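Local coordinates for excinuclease ABC, subunit A. (Deinococcus radiodurans, PDB 2VF7), which binds and hydrolyses ATP, binds DNA and carries zinc, and probably takes part in recognising damaged DNA as a UvrA-family protein, at residues F15-G20 and S30-R35; A183-W188 and R259-H264; W449-G454 and L465-P470. The protein carries 1 engineered substitution. All blocks are in the same frame, centred on the assembly; numbering follows the deposited sequence.

Contact 1 of 3, residues F15-G20 and S30-R35; sequences FVQVRG and SVKVPR
The ring of Phe15 carries the end of Lys32 over one face. Lys32 NZ lies 4.3 Å from the centroid of the Phe15 ring, 17° off the ring normal, a cation-pi contact. CE of Lys32 lies over the same face, toward the rim. The ring also meets Pro34: Phe15 CE2 is 3.7 Å from Pro34 CD. Trp449 meets Phe15 edge-to-face. The two segments are the arms of an antiparallel beta hairpin, strands 15-21 and 29-34, in the nucleotide-binding part of this ABC protein. Strand 87-89 pairs with the other edge of strand 15-21. Lys32 is extended beyond CG and lies across the ring. An alanine at Phe15 would probably leave the Lys32 amine without its aromatic partner and open a gap beside Pro34.

Two hydrogen-bonded pairs hold the backbones. Val16 N donates to Val33 O at 2.7 Å, and Val33 N donates back to Val16 O. Val18 and Val31 are joined in the same way. These four valines share the face opposite Phe15, Gln17 and Lys32. Val16 CB meets Val33 CG2 at 3.9 Å. Leu57 of helix 49-69 packs on Val16 and Val18, while Val451 packs on Val31 and Val33. Gln17 bends at chi2 (62°), which turns CD back toward the partner strand; Gln17 OE1 lies 3.2 Å from Lys32 CB. At the Gly20 end of the hairpin one water bridges the segments: it accepts from Gly20 N at 2.6 Å and is hydrogen-bonded to Ser30 OG.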
ATOM      1  N   PHE A  15     -15.354   8.965  25.652  1.00 59.51           N
ATOM      2  CA  PHE A  15     -16.348   8.645  24.627  1.00 57.94           C
ATOM      3  C   PHE A  15     -15.950   9.015  23.212  1.00 57.06           C
ATOM      4  O   PHE A  15     -15.341  10.067  22.977  1.00 57.02           O
ATOM      5  CB  PHE A  15     -17.687   9.309  24.944  1.00 57.83           C
ATOM      6  CG  PHE A  15     -18.407   8.687  26.094  1.00 57.74           C
ATOM      7  CD1 PHE A  15     -18.305   9.226  27.360  1.00 57.09           C
ATOM      8  CD2 PHE A  15     -19.190   7.546  25.909  1.00 58.05           C
ATOM      9  CE1 PHE A  15     -18.965   8.650  28.424  1.00 57.83           C
ATOM     10  CE2 PHE A  15     -19.840   6.953  26.965  1.00 56.92           C
ATOM     11  CZ  PHE A  15     -19.735   7.509  28.230  1.00 58.26           C
ATOM     12  N   VAL A  16     -16.290   8.125  22.280  1.00 55.91           N
ATOM     13  CA  VAL A  16     -16.274   8.406  20.846  1.00 55.05           C
ATOM     14  C   VAL A  16     -17.617   9.096  20.559  1.00 54.99           C
ATOM     15  O   VAL A  16     -18.651   8.669  21.052  1.00 54.89           O
ATOM     16  CB  VAL A  16     -16.131   7.098  19.999  1.00 55.00           C
ATOM     17  CG1 VAL A  16     -16.020   7.398  18.506  1.00 53.12           C
ATOM     18  CG2 VAL A  16     -14.940   6.212  20.494  1.00 54.11           C
ATOM     19  N   GLN A  17     -17.599  10.197  19.822  1.00 54.90           N
ATOM     20  CA  GLN A  17     -18.826  10.934  19.554  1.00 54.58           C
ATOM     21  C   GLN A  17     -19.085  10.981  18.055  1.00 53.89           C
ATOM     22  O   GLN A  17     -18.227  11.400  17.283  1.00 53.78           O
ATOM     23  CB  GLN A  17     -18.777  12.338  20.164  1.00 54.68           C
ATOM     24  CG  GLN A  17     -20.087  13.145  19.993  1.00 56.88           C
ATOM     25  CD  GLN A  17     -21.303  12.495  20.684  1.00 59.39           C
ATOM     26  OE1 GLN A  17     -21.301  12.301  21.904  1.00 60.41           O
ATOM     27  NE2 GLN A  17     -22.349  12.180  19.905  1.00 59.14           N
ATOM     28  N   VAL A  18     -20.275  10.533  17.666  1.00 53.52           N
ATOM     29  CA  VAL A  18     -20.667  10.395  16.269  1.00 53.08           C
ATOM     30  C   VAL A  18     -21.863  11.291  15.993  1.00 53.21           C
ATOM     31  O   VAL A  18     -22.858  11.278  16.737  1.00 53.60           O
ATOM     32  CB  VAL A  18     -21.032   8.933  15.950  1.00 53.27           C
ATOM     33  CG1 VAL A  18     -21.754   8.795  14.591  1.00 53.36           C
ATOM     34  CG2 VAL A  18     -19.795   8.034  16.029  1.00 52.38           C
ATOM     35  N   ARG A  19     -21.756  12.066  14.924  1.00 52.65           N
ATOM     36  CA  ARG A  19     -22.790  13.000  14.537  1.00 52.84           C
ATOM     37  C   ARG A  19     -23.087  12.955  13.037  1.00 52.47           C
ATOM     38  O   ARG A  19     -22.164  12.958  12.218  1.00 52.61           O
ATOM     39  CB  ARG A  19     -22.347  14.404  14.915  1.00 53.25           C
ATOM     40  CG  ARG A  19     -23.384  15.462  14.672  1.00 53.79           C
ATOM     41  CD  ARG A  19     -22.937  16.774  15.286  1.00 55.68           C
ATOM     42  NE  ARG A  19     -21.806  17.405  14.598  1.00 55.04           N
ATOM     43  CZ  ARG A  19     -21.908  18.048  13.436  1.00 56.32           C
ATOM     44  NH1 ARG A  19     -23.081  18.105  12.807  1.00 56.49           N
ATOM     45  NH2 ARG A  19     -20.839  18.609  12.888  1.00 54.85           N
ATOM     46  N   GLY A  20     -24.374  12.927  12.688  1.00 51.91           N
ATOM     47  CA  GLY A  20     -24.798  13.023  11.288  1.00 51.30           C
ATOM     48  C   GLY A  20     -24.488  11.809  10.429  1.00 50.88           C
ATOM     49  O   GLY A  20     -24.212  11.936   9.249  1.00 50.25           O
ATOM     50  N   SER A  30     -27.044  10.551  15.751  1.00 54.03           N
ATOM     51  CA  SER A  30     -25.976  10.902  16.682  1.00 53.80           C
ATOM     52  C   SER A  30     -25.908   9.825  17.749  1.00 53.47           C
ATOM     53  O   SER A  30     -26.930   9.441  18.301  1.00 53.40           O
ATOM     54  CB  SER A  30     -26.256  12.242  17.359  1.00 53.48           C
ATOM     55  OG  SER A  30     -26.247  13.291  16.429  1.00 53.41           O
ATOM     56  N   VAL A  31     -24.709   9.332  18.026  1.00 52.96           N
ATOM     57  CA  VAL A  31     -24.514   8.383  19.107  1.00 53.14           C
ATOM     58  C   VAL A  31     -23.143   8.599  19.741  1.00 53.28           C
ATOM     59  O   VAL A  31     -22.237   9.105  19.100  1.00 53.80           O
ATOM     60  CB  VAL A  31     -24.717   6.898  18.634  1.00 52.79           C
ATOM     61  CG1 VAL A  31     -23.584   6.430  17.756  1.00 52.83           C
ATOM     62  CG2 VAL A  31     -24.863   5.976  19.810  1.00 52.62           C
ATOM     63  N   LYS A  32     -23.014   8.241  21.011  1.00 54.21           N
ATOM     64  CA  LYS A  32     -21.719   8.216  21.689  1.00 54.44           C
ATOM     65  C   LYS A  32     -21.465   6.818  22.258  1.00 54.33           C
ATOM     66  O   LYS A  32     -22.397   6.140  22.695  1.00 53.85           O
ATOM     67  CB  LYS A  32     -21.655   9.268  22.801  1.00 54.11           C
ATOM     68  CG  LYS A  32     -22.239   8.811  24.123  1.00 54.93           C
ATOM     69  CD  LYS A  32     -22.332   9.939  25.166  1.00 54.95           C
ATOM     70  CE  LYS A  32     -22.918   9.406  26.487  1.00 54.67           C
ATOM     71  NZ  LYS A  32     -22.694  10.320  27.637  1.00 55.69           N
ATOM     72  N   VAL A  33     -20.201   6.396  22.244  1.00 54.28           N
ATOM     73  CA  VAL A  33     -19.807   5.084  22.783  1.00 53.89           C
ATOM     74  C   VAL A  33     -18.463   5.163  23.512  1.00 53.39           C
ATOM     75  O   VAL A  33     -17.517   5.790  23.011  1.00 52.99           O
ATOM     76  CB  VAL A  33     -19.780   3.949  21.681  1.00 53.33           C
ATOM     77  CG1 VAL A  33     -21.094   3.849  20.998  1.00 53.47           C
ATOM     78  CG2 VAL A  33     -18.721   4.204  20.651  1.00 53.65           C
ATOM     79  N   PRO A  34     -18.368   4.511  24.687  1.00 53.48           N
ATOM     80  CA  PRO A  34     -17.130   4.554  25.460  1.00 53.25           C
ATOM     81  C   PRO A  34     -15.976   3.850  24.754  1.00 53.69           C
ATOM     82  O   PRO A  34     -16.176   2.863  24.037  1.00 53.60           O
ATOM     83  CB  PRO A  34     -17.503   3.848  26.766  1.00 53.07           C
ATOM     84  CG  PRO A  34     -18.663   3.023  26.456  1.00 52.71           C
ATOM     85  CD  PRO A  34     -19.403   3.704  25.359  1.00 53.35           C
ATOM     86  N   ARG A  35     -14.775   4.378  24.926  1.00 53.85           N
ATOM     87  CA  ARG A  35     -13.599   3.681  24.440  1.00 54.80           C
ATOM     88  C   ARG A  35     -13.093   2.917  25.652  1.00 54.44           C
ATOM     89  O   ARG A  35     -13.549   3.195  26.771  1.00 55.05           O
ATOM     90  CB  ARG A  35     -12.583   4.649  23.773  1.00 54.35           C
ATOM     91  CG  ARG A  35     -11.516   5.246  24.673  1.00 56.80           C
ATOM     92  CD  ARG A  35     -10.480   6.111  23.884  1.00 55.31           C
ATOM     93  NE  ARG A  35     -11.151   7.125  23.077  1.00 53.23           N
ATOM     94  CZ  ARG A  35     -11.598   8.286  23.544  1.00 51.14           C
ATOM     95  NH1 ARG A  35     -11.427   8.607  24.811  1.00 50.80           N
ATOM     96  NH2 ARG A  35     -12.224   9.128  22.736  1.00 50.92           N
TER
HETATM   97  O   HOH W   1     -26.706  13.566  13.770  1.00 68.81           O

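Contact 2 of 3, residues A183-W188 and R259-H264; sequences AWPQAW and RRHVLH
Ala183, Trp184 and Pro185 form an irregular piece of chain that passes beside one turn of helix 258-268. The backbones stay well apart. The nearest CA atoms are those of Ala183 and Val262, 6.6 Å from each other, and the contact is made mainly by side chains. His261 leaves the helix toward the loop, with CG anti to the backbone N (chi1 174°). Its ring lies against Pro185. Pro185 CD sits over the centre of one ring face, 3.8 Å from the centroid of the His261 ring, a CH-pi contact. Pro185 CG touches the ring at His261 NE2, 3.2 Å away.

The contact lies within the UvrA DNA-binding domain and is plain packing of a loop on a helix, away from the nucleotide and zinc sites. His261 ND1 also donates a weak, bent hydrogen bond to Ala183 O at 3.1 Å, with an angle of 123° at the hydrogen. At the next helix residue, Ala183 CB meets Val262 CG2 at 3.6 Å, and Met168 of helix 165-168 touches both residues. Trp184 directs its CB away from the helix. Its indole presents an edge to His261, with CD1 4.2 Å from His261 CB, and its NE1 is hydrogen-bonded to Ser256 O.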
ATOM      1  N   ALA A 183      -4.328 -26.940 -26.224  1.00 53.24           N
ATOM      2  CA  ALA A 183      -3.588 -26.316 -25.123  1.00 53.45           C
ATOM      3  C   ALA A 183      -3.235 -24.837 -25.389  1.00 53.79           C
ATOM      4  O   ALA A 183      -2.858 -24.089 -24.473  1.00 54.17           O
ATOM      5  CB  ALA A 183      -2.340 -27.122 -24.844  1.00 52.79           C
ATOM      6  N   TRP A 184      -3.339 -24.407 -26.639  1.00 53.42           N
ATOM      7  CA  TRP A 184      -3.171 -22.980 -26.932  1.00 52.84           C
ATOM      8  C   TRP A 184      -4.395 -22.156 -26.472  1.00 53.52           C
ATOM      9  O   TRP A 184      -5.493 -22.699 -26.334  1.00 53.36           O
ATOM     10  CB  TRP A 184      -2.856 -22.764 -28.416  1.00 51.58           C
ATOM     11  CG  TRP A 184      -1.403 -22.712 -28.687  1.00 51.21           C
ATOM     12  CD1 TRP A 184      -0.407 -22.400 -27.789  1.00 50.29           C
ATOM     13  CD2 TRP A 184      -0.750 -22.932 -29.943  1.00 51.24           C
ATOM     14  NE1 TRP A 184       0.812 -22.428 -28.406  1.00 50.53           N
ATOM     15  CE2 TRP A 184       0.639 -22.767 -29.725  1.00 51.17           C
ATOM     16  CE3 TRP A 184      -1.199 -23.265 -31.233  1.00 50.82           C
ATOM     17  CZ2 TRP A 184       1.582 -22.923 -30.748  1.00 51.20           C
ATOM     18  CZ3 TRP A 184      -0.266 -23.413 -32.246  1.00 50.17           C
ATOM     19  CH2 TRP A 184       1.111 -23.250 -31.996  1.00 51.25           C
ATOM     20  N   PRO A 185      -4.215 -20.844 -26.243  1.00 54.21           N
ATOM     21  CA  PRO A 185      -5.294 -20.049 -25.663  1.00 54.87           C
ATOM     22  C   PRO A 185      -6.551 -20.026 -26.512  1.00 55.88           C
ATOM     23  O   PRO A 185      -6.495 -20.247 -27.722  1.00 56.57           O
ATOM     24  CB  PRO A 185      -4.697 -18.640 -25.584  1.00 54.49           C
ATOM     25  CG  PRO A 185      -3.242 -18.825 -25.665  1.00 54.21           C
ATOM     26  CD  PRO A 185      -3.014 -20.021 -26.504  1.00 54.58           C
ATOM     27  N   GLN A 186      -7.683 -19.765 -25.873  1.00 56.56           N
ATOM     28  CA  GLN A 186      -8.941 -19.603 -26.584  1.00 56.85           C
ATOM     29  C   GLN A 186      -8.909 -18.261 -27.281  1.00 56.64           C
ATOM     30  O   GLN A 186      -7.983 -17.466 -27.071  1.00 57.13           O
ATOM     31  CB  GLN A 186     -10.129 -19.688 -25.624  1.00 57.05           C
ATOM     32  CG  GLN A 186     -10.314 -21.077 -24.975  1.00 57.84           C
ATOM     33  CD  GLN A 186     -11.429 -21.101 -23.941  1.00 58.46           C
ATOM     34  OE1 GLN A 186     -11.406 -20.352 -22.954  1.00 60.36           O
ATOM     35  NE2 GLN A 186     -12.408 -21.979 -24.150  1.00 59.50           N
ATOM     36  N   ALA A 187      -9.917 -18.025 -28.120  1.00 55.66           N
ATOM     37  CA  ALA A 187     -10.025 -16.818 -28.936  1.00 54.73           C
ATOM     38  C   ALA A 187      -8.687 -16.411 -29.549  1.00 53.62           C
ATOM     39  O   ALA A 187      -7.927 -17.271 -29.973  1.00 54.12           O
ATOM     40  CB  ALA A 187     -10.694 -15.673 -28.162  1.00 54.12           C
ATOM     41  N   TRP A 188      -8.412 -15.113 -29.589  1.00 53.01           N
ATOM     42  CA  TRP A 188      -7.319 -14.537 -30.374  1.00 52.33           C
ATOM     43  C   TRP A 188      -5.901 -15.105 -30.170  1.00 51.35           C
ATOM     44  O   TRP A 188      -5.167 -15.247 -31.138  1.00 50.22           O
ATOM     45  CB  TRP A 188      -7.305 -13.012 -30.208  1.00 52.81           C
ATOM     46  CG  TRP A 188      -6.389 -12.316 -31.163  1.00 53.35           C
ATOM     47  CD1 TRP A 188      -6.696 -11.823 -32.413  1.00 54.23           C
ATOM     48  CD2 TRP A 188      -5.002 -12.041 -30.951  1.00 54.75           C
ATOM     49  NE1 TRP A 188      -5.565 -11.251 -32.991  1.00 54.97           N
ATOM     50  CE2 TRP A 188      -4.521 -11.367 -32.109  1.00 53.46           C
ATOM     51  CE3 TRP A 188      -4.116 -12.297 -29.894  1.00 53.65           C
ATOM     52  CZ2 TRP A 188      -3.213 -10.953 -32.228  1.00 52.61           C
ATOM     53  CZ3 TRP A 188      -2.827 -11.894 -30.024  1.00 53.96           C
ATOM     54  CH2 TRP A 188      -2.381 -11.219 -31.178  1.00 53.87           C
ATOM     55  N   ARG A 259       3.883 -26.237 -24.843  1.00 50.78           N
ATOM     56  CA  ARG A 259       4.420 -26.423 -23.502  1.00 51.14           C
ATOM     57  C   ARG A 259       4.681 -25.096 -22.777  1.00 51.06           C
ATOM     58  O   ARG A 259       4.210 -24.905 -21.669  1.00 51.63           O
ATOM     59  CB  ARG A 259       5.679 -27.278 -23.560  1.00 50.90           C
ATOM     60  CG  ARG A 259       6.347 -27.487 -22.220  1.00 52.29           C
ATOM     61  CD  ARG A 259       7.813 -27.799 -22.424  1.00 54.83           C
ATOM     62  NE  ARG A 259       8.092 -29.208 -22.200  1.00 57.23           N
ATOM     63  CZ  ARG A 259       9.246 -29.814 -22.485  1.00 59.22           C
ATOM     64  NH1 ARG A 259      10.254 -29.131 -23.039  1.00 59.09           N
ATOM     65  NH2 ARG A 259       9.395 -31.118 -22.217  1.00 58.20           N
ATOM     66  N   ARG A 260       5.421 -24.189 -23.411  1.00 51.41           N
ATOM     67  CA  ARG A 260       5.720 -22.868 -22.867  1.00 51.45           C
ATOM     68  C   ARG A 260       4.457 -22.148 -22.364  1.00 52.36           C
ATOM     69  O   ARG A 260       4.402 -21.662 -21.219  1.00 52.70           O
ATOM     70  CB  ARG A 260       6.417 -22.041 -23.942  1.00 51.47           C
ATOM     71  CG  ARG A 260       6.749 -20.595 -23.568  1.00 51.45           C
ATOM     72  CD  ARG A 260       8.055 -20.178 -24.216  1.00 48.74           C
ATOM     73  NE  ARG A 260       8.908 -19.690 -23.146  1.00 50.50           N
ATOM     74  CZ  ARG A 260      10.231 -19.752 -23.111  1.00 48.16           C
ATOM     75  NH1 ARG A 260      10.937 -20.291 -24.094  1.00 46.14           N
ATOM     76  NH2 ARG A 260      10.846 -19.258 -22.057  1.00 51.80           N
ATOM     77  N   HIS A 261       3.439 -22.090 -23.213  1.00 52.40           N
ATOM     78  CA  HIS A 261       2.190 -21.453 -22.843  1.00 52.56           C
ATOM     79  C   HIS A 261       1.514 -22.107 -21.662  1.00 52.62           C
ATOM     80  O   HIS A 261       0.970 -21.419 -20.809  1.00 52.50           O
ATOM     81  CB  HIS A 261       1.190 -21.454 -23.996  1.00 52.57           C
ATOM     82  CG  HIS A 261      -0.148 -20.928 -23.587  1.00 53.97           C
ATOM     83  ND1 HIS A 261      -1.195 -21.755 -23.235  1.00 53.87           N
ATOM     84  CD2 HIS A 261      -0.578 -19.656 -23.380  1.00 53.89           C
ATOM     85  CE1 HIS A 261      -2.222 -21.012 -22.862  1.00 54.89           C
ATOM     86  NE2 HIS A 261      -1.877 -19.738 -22.945  1.00 54.29           N
ATOM     87  N   VAL A 262       1.486 -23.438 -21.644  1.00 53.00           N
ATOM     88  CA  VAL A 262       0.744 -24.160 -20.613  1.00 53.49           C
ATOM     89  C   VAL A 262       1.392 -23.946 -19.246  1.00 53.92           C
ATOM     90  O   VAL A 262       0.702 -23.684 -18.266  1.00 54.05           O
ATOM     91  CB  VAL A 262       0.588 -25.693 -20.939  1.00 53.69           C
ATOM     92  CG1 VAL A 262       0.162 -26.483 -19.709  1.00 53.43           C
ATOM     93  CG2 VAL A 262      -0.397 -25.923 -22.074  1.00 51.94           C
ATOM     94  N   LEU A 263       2.711 -24.055 -19.194  1.00 54.60           N
ATOM     95  CA  LEU A 263       3.435 -23.984 -17.929  1.00 55.96           C
ATOM     96  C   LEU A 263       3.592 -22.540 -17.419  1.00 57.03           C
ATOM     97  O   LEU A 263       3.598 -22.310 -16.208  1.00 57.59           O
ATOM     98  CB  LEU A 263       4.803 -24.672 -18.039  1.00 55.51           C
ATOM     99  CG  LEU A 263       4.941 -26.152 -18.426  1.00 55.83           C
ATOM    100  CD1 LEU A 263       6.386 -26.569 -18.229  1.00 55.28           C
ATOM    101  CD2 LEU A 263       4.018 -27.086 -17.636  1.00 54.91           C
ATOM    102  N   HIS A 264       3.736 -21.582 -18.331  1.00 57.96           N
ATOM    103  CA  HIS A 264       3.774 -20.178 -17.941  1.00 59.65           C
ATOM    104  C   HIS A 264       2.402 -19.765 -17.427  1.00 60.26           C
ATOM    105  O   HIS A 264       2.304 -19.038 -16.447  1.00 60.45           O
ATOM    106  CB  HIS A 264       4.196 -19.257 -19.103  1.00 59.91           C
ATOM    107  CG  HIS A 264       4.387 -17.818 -18.704  1.00 61.04           C
ATOM    108  ND1 HIS A 264       3.333 -16.984 -18.377  1.00 62.22           N
ATOM    109  CD2 HIS A 264       5.511 -17.069 -18.580  1.00 61.60           C
ATOM    110  CE1 HIS A 264       3.803 -15.787 -18.063  1.00 62.85           C
ATOM    111  NE2 HIS A 264       5.121 -15.812 -18.182  1.00 62.65           N
TER

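Contact 3 of 3, residues W449-G454 and L465-P470; sequences WLVDVG and LYSGPP
The indole of Trp449 lies flat over the backbone of Gly468. Gly468 CA is 3.4 Å from the centroid of the six-membered ring of Trp449, 4° off the ring normal, a close CH-pi contact. Strands 449-453 and 464-468 form an antiparallel beta hairpin at one edge of the mixed sheet that also holds strand 38-42, which leads into the P-loop. Trp449 CB points away from the partner strand, but CG, anti to the backbone N (chi1 -171°), turns back toward it, and the ring lies over that strand. Pro469 N lies over the same face toward the rim. Pro469 CD is 3.7 Å from Trp449 CZ3. Trp449 NE1 donates to Ser467 OG at 2.8 Å, with the hydroxyl tilted 18° out of the ring plane. Ser467 OG is also hydrogen-bonded to Lys32 O, so the indole and the neighbouring hairpin share one hydroxyl.

The Tyr466 ring covers Gly468 from its own strand. Tyr466 OH donates to Pro469 O. Leu450 stands on the same face as Tyr466 and reaches Pro470 with its CD2.

Leu450 and Gly468 exchange backbone hydrogen bonds. Further along, Leu465 and Tyr466 both face Asp452 in a classic beta bulge. Asp452 N donates to Tyr466 O at 3.0 Å, and Leu465 N donates to Asp452 O at 2.7 Å. The buried Asp452 carboxylate is held by hydroxyls of Thr42, Thr481 and Ser479. The Leu465 side chain turns to the chain beyond the strand, where its CD1 comes to 3.2 Å from Gly454 O.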
ATOM      1  N   TRP A 449     -21.321  -1.693  27.526  1.00 52.58           N
ATOM      2  CA  TRP A 449     -22.211  -0.721  26.902  1.00 51.77           C
ATOM      3  C   TRP A 449     -22.886  -1.399  25.701  1.00 52.24           C
ATOM      4  O   TRP A 449     -22.338  -2.348  25.112  1.00 51.70           O
ATOM      5  CB  TRP A 449     -21.366   0.467  26.442  1.00 50.59           C
ATOM      6  CG  TRP A 449     -22.065   1.721  25.947  1.00 48.73           C
ATOM      7  CD1 TRP A 449     -22.405   2.008  24.659  1.00 48.70           C
ATOM      8  CD2 TRP A 449     -22.399   2.892  26.715  1.00 47.20           C
ATOM      9  NE1 TRP A 449     -22.968   3.256  24.578  1.00 47.78           N
ATOM     10  CE2 TRP A 449     -22.965   3.827  25.825  1.00 46.84           C
ATOM     11  CE3 TRP A 449     -22.292   3.230  28.070  1.00 47.05           C
ATOM     12  CZ2 TRP A 449     -23.436   5.068  26.241  1.00 47.20           C
ATOM     13  CZ3 TRP A 449     -22.765   4.464  28.487  1.00 48.52           C
ATOM     14  CH2 TRP A 449     -23.336   5.368  27.572  1.00 48.60           C
ATOM     15  N   LEU A 450     -24.077  -0.925  25.339  1.00 52.70           N
ATOM     16  CA  LEU A 450     -24.721  -1.443  24.144  1.00 53.23           C
ATOM     17  C   LEU A 450     -25.452  -0.401  23.315  1.00 53.21           C
ATOM     18  O   LEU A 450     -26.042   0.518  23.844  1.00 53.36           O
ATOM     19  CB  LEU A 450     -25.600  -2.658  24.484  1.00 53.30           C
ATOM     20  CG  LEU A 450     -27.100  -2.594  24.657  1.00 54.00           C
ATOM     21  CD1 LEU A 450     -27.809  -2.428  23.310  1.00 55.73           C
ATOM     22  CD2 LEU A 450     -27.531  -3.882  25.333  1.00 53.38           C
ATOM     23  N   VAL A 451     -25.377  -0.552  22.000  1.00 53.78           N
ATOM     24  CA  VAL A 451     -26.082   0.313  21.055  1.00 53.75           C
ATOM     25  C   VAL A 451     -27.144  -0.492  20.287  1.00 54.14           C
ATOM     26  O   VAL A 451     -26.801  -1.333  19.445  1.00 53.60           O
ATOM     27  CB  VAL A 451     -25.107   0.949  20.045  1.00 53.62           C
ATOM     28  CG1 VAL A 451     -25.796   2.049  19.267  1.00 52.63           C
ATOM     29  CG2 VAL A 451     -23.832   1.474  20.748  1.00 53.24           C
ATOM     30  N   ASP A 452     -28.421  -0.230  20.584  1.00 54.39           N
ATOM     31  CA  ASP A 452     -29.533  -0.935  19.924  1.00 54.73           C
ATOM     32  C   ASP A 452     -30.095  -0.095  18.790  1.00 54.91           C
ATOM     33  O   ASP A 452     -30.545   1.041  18.993  1.00 54.86           O
ATOM     34  CB  ASP A 452     -30.644  -1.332  20.919  1.00 54.42           C
ATOM     35  CG  ASP A 452     -31.508  -2.494  20.412  1.00 54.61           C
ATOM     36  OD1 ASP A 452     -32.759  -2.353  20.373  1.00 53.54           O
ATOM     37  OD2 ASP A 452     -30.943  -3.562  20.060  1.00 52.91           O
ATOM     38  N   VAL A 453     -30.067  -0.682  17.599  1.00 55.21           N
ATOM     39  CA  VAL A 453     -30.359   0.019  16.355  1.00 55.45           C
ATOM     40  C   VAL A 453     -31.734  -0.379  15.759  1.00 55.89           C
ATOM     41  O   VAL A 453     -32.091  -1.559  15.703  1.00 55.16           O
ATOM     42  CB  VAL A 453     -29.216  -0.200  15.308  1.00 54.98           C
ATOM     43  CG1 VAL A 453     -29.568   0.400  13.983  1.00 54.96           C
ATOM     44  CG2 VAL A 453     -27.903   0.400  15.788  1.00 55.43           C
ATOM     45  N   GLY A 454     -32.484   0.650  15.357  1.00 56.77           N
ATOM     46  CA  GLY A 454     -33.673   0.569  14.512  1.00 57.37           C
ATOM     47  C   GLY A 454     -34.826  -0.112  15.187  1.00 58.45           C
ATOM     48  O   GLY A 454     -34.617  -1.051  15.981  1.00 59.94           O
ATOM     49  N   LEU A 465     -32.105   3.218  19.319  1.00 52.99           N
ATOM     50  CA  LEU A 465     -33.123   3.033  20.339  1.00 52.69           C
ATOM     51  C   LEU A 465     -32.537   3.291  21.719  1.00 52.54           C
ATOM     52  O   LEU A 465     -33.208   3.824  22.613  1.00 52.41           O
ATOM     53  CB  LEU A 465     -33.709   1.625  20.259  1.00 52.71           C
ATOM     54  CG  LEU A 465     -34.149   1.151  18.872  1.00 52.80           C
ATOM     55  CD1 LEU A 465     -34.989  -0.096  19.003  1.00 50.87           C
ATOM     56  CD2 LEU A 465     -34.886   2.234  18.089  1.00 53.48           C
ATOM     57  N   TYR A 466     -31.270   2.918  21.874  1.00 52.50           N
ATOM     58  CA  TYR A 466     -30.587   2.984  23.155  1.00 52.44           C
ATOM     59  C   TYR A 466     -29.074   3.051  22.974  1.00 52.53           C
ATOM     60  O   TYR A 466     -28.528   2.387  22.119  1.00 52.61           O
ATOM     61  CB  TYR A 466     -30.980   1.772  24.014  1.00 52.46           C
ATOM     62  CG  TYR A 466     -30.401   1.776  25.419  1.00 52.04           C
ATOM     63  CD1 TYR A 466     -30.804   2.730  26.343  1.00 49.21           C
ATOM     64  CD2 TYR A 466     -29.439   0.823  25.808  1.00 50.18           C
ATOM     65  CE1 TYR A 466     -30.281   2.750  27.603  1.00 50.48           C
ATOM     66  CE2 TYR A 466     -28.902   0.839  27.073  1.00 49.77           C
ATOM     67  CZ  TYR A 466     -29.334   1.811  27.977  1.00 50.92           C
ATOM     68  OH  TYR A 466     -28.831   1.880  29.260  1.00 51.40           O
ATOM     69  N   SER A 467     -28.413   3.898  23.760  1.00 52.87           N
ATOM     70  CA  SER A 467     -26.966   3.818  23.947  1.00 52.94           C
ATOM     71  C   SER A 467     -26.676   3.942  25.446  1.00 53.52           C
ATOM     72  O   SER A 467     -26.821   5.009  26.021  1.00 53.92           O
ATOM     73  CB  SER A 467     -26.253   4.911  23.132  1.00 53.04           C
ATOM     74  OG  SER A 467     -24.834   4.788  23.182  1.00 52.04           O
ATOM     75  N   GLY A 468     -26.296   2.839  26.080  1.00 54.00           N
ATOM     76  CA  GLY A 468     -25.958   2.827  27.502  1.00 55.24           C
ATOM     77  C   GLY A 468     -25.658   1.404  27.956  1.00 56.67           C
ATOM     78  O   GLY A 468     -25.710   0.482  27.140  1.00 56.17           O
ATOM     79  N   PRO A 469     -25.342   1.213  29.255  1.00 57.83           N
ATOM     80  CA  PRO A 469     -25.193  -0.128  29.842  1.00 59.11           C
ATOM     81  C   PRO A 469     -26.423  -1.002  29.559  1.00 60.67           C
ATOM     82  O   PRO A 469     -27.536  -0.479  29.481  1.00 60.97           O
ATOM     83  CB  PRO A 469     -25.110   0.155  31.347  1.00 59.02           C
ATOM     84  CG  PRO A 469     -24.586   1.540  31.448  1.00 58.12           C
ATOM     85  CD  PRO A 469     -25.111   2.279  30.252  1.00 57.87           C
ATOM     86  N   PRO A 470     -26.237  -2.327  29.402  1.00 62.04           N
ATOM     87  CA  PRO A 470     -27.364  -3.237  29.115  1.00 62.73           C
ATOM     88  C   PRO A 470     -28.605  -3.086  29.998  1.00 63.53           C
ATOM     89  O   PRO A 470     -29.715  -3.140  29.477  1.00 64.03           O
ATOM     90  CB  PRO A 470     -26.740  -4.618  29.294  1.00 62.70           C
ATOM     91  CG  PRO A 470     -25.326  -4.409  28.840  1.00 62.26           C
ATOM     92  CD  PRO A 470     -24.956  -3.060  29.434  1.00 62.19           C
TER

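How the contacts relate
From the N terminus, contact 1 comes first and closes a short hairpin loop of nine residues. Contact 2 follows. It closes a loop of 70 residues, mixed helix and strand, within the UvrA DNA-binding domain. Contact 3 closes a second hairpin much later in the chain, with ten residues between its segments. The three are in series, and none nests within or crosses another. Contacts 1 and 3 are nonetheless neighbours in space, with centres about 12 Å apart. There a three-stranded antiparallel sheet packs on the six-stranded one, over strands 449-453 and 433-437. Contact 2 lies on the opposite side of the chain's centre, its nearest atoms about 46 Å from contact 3.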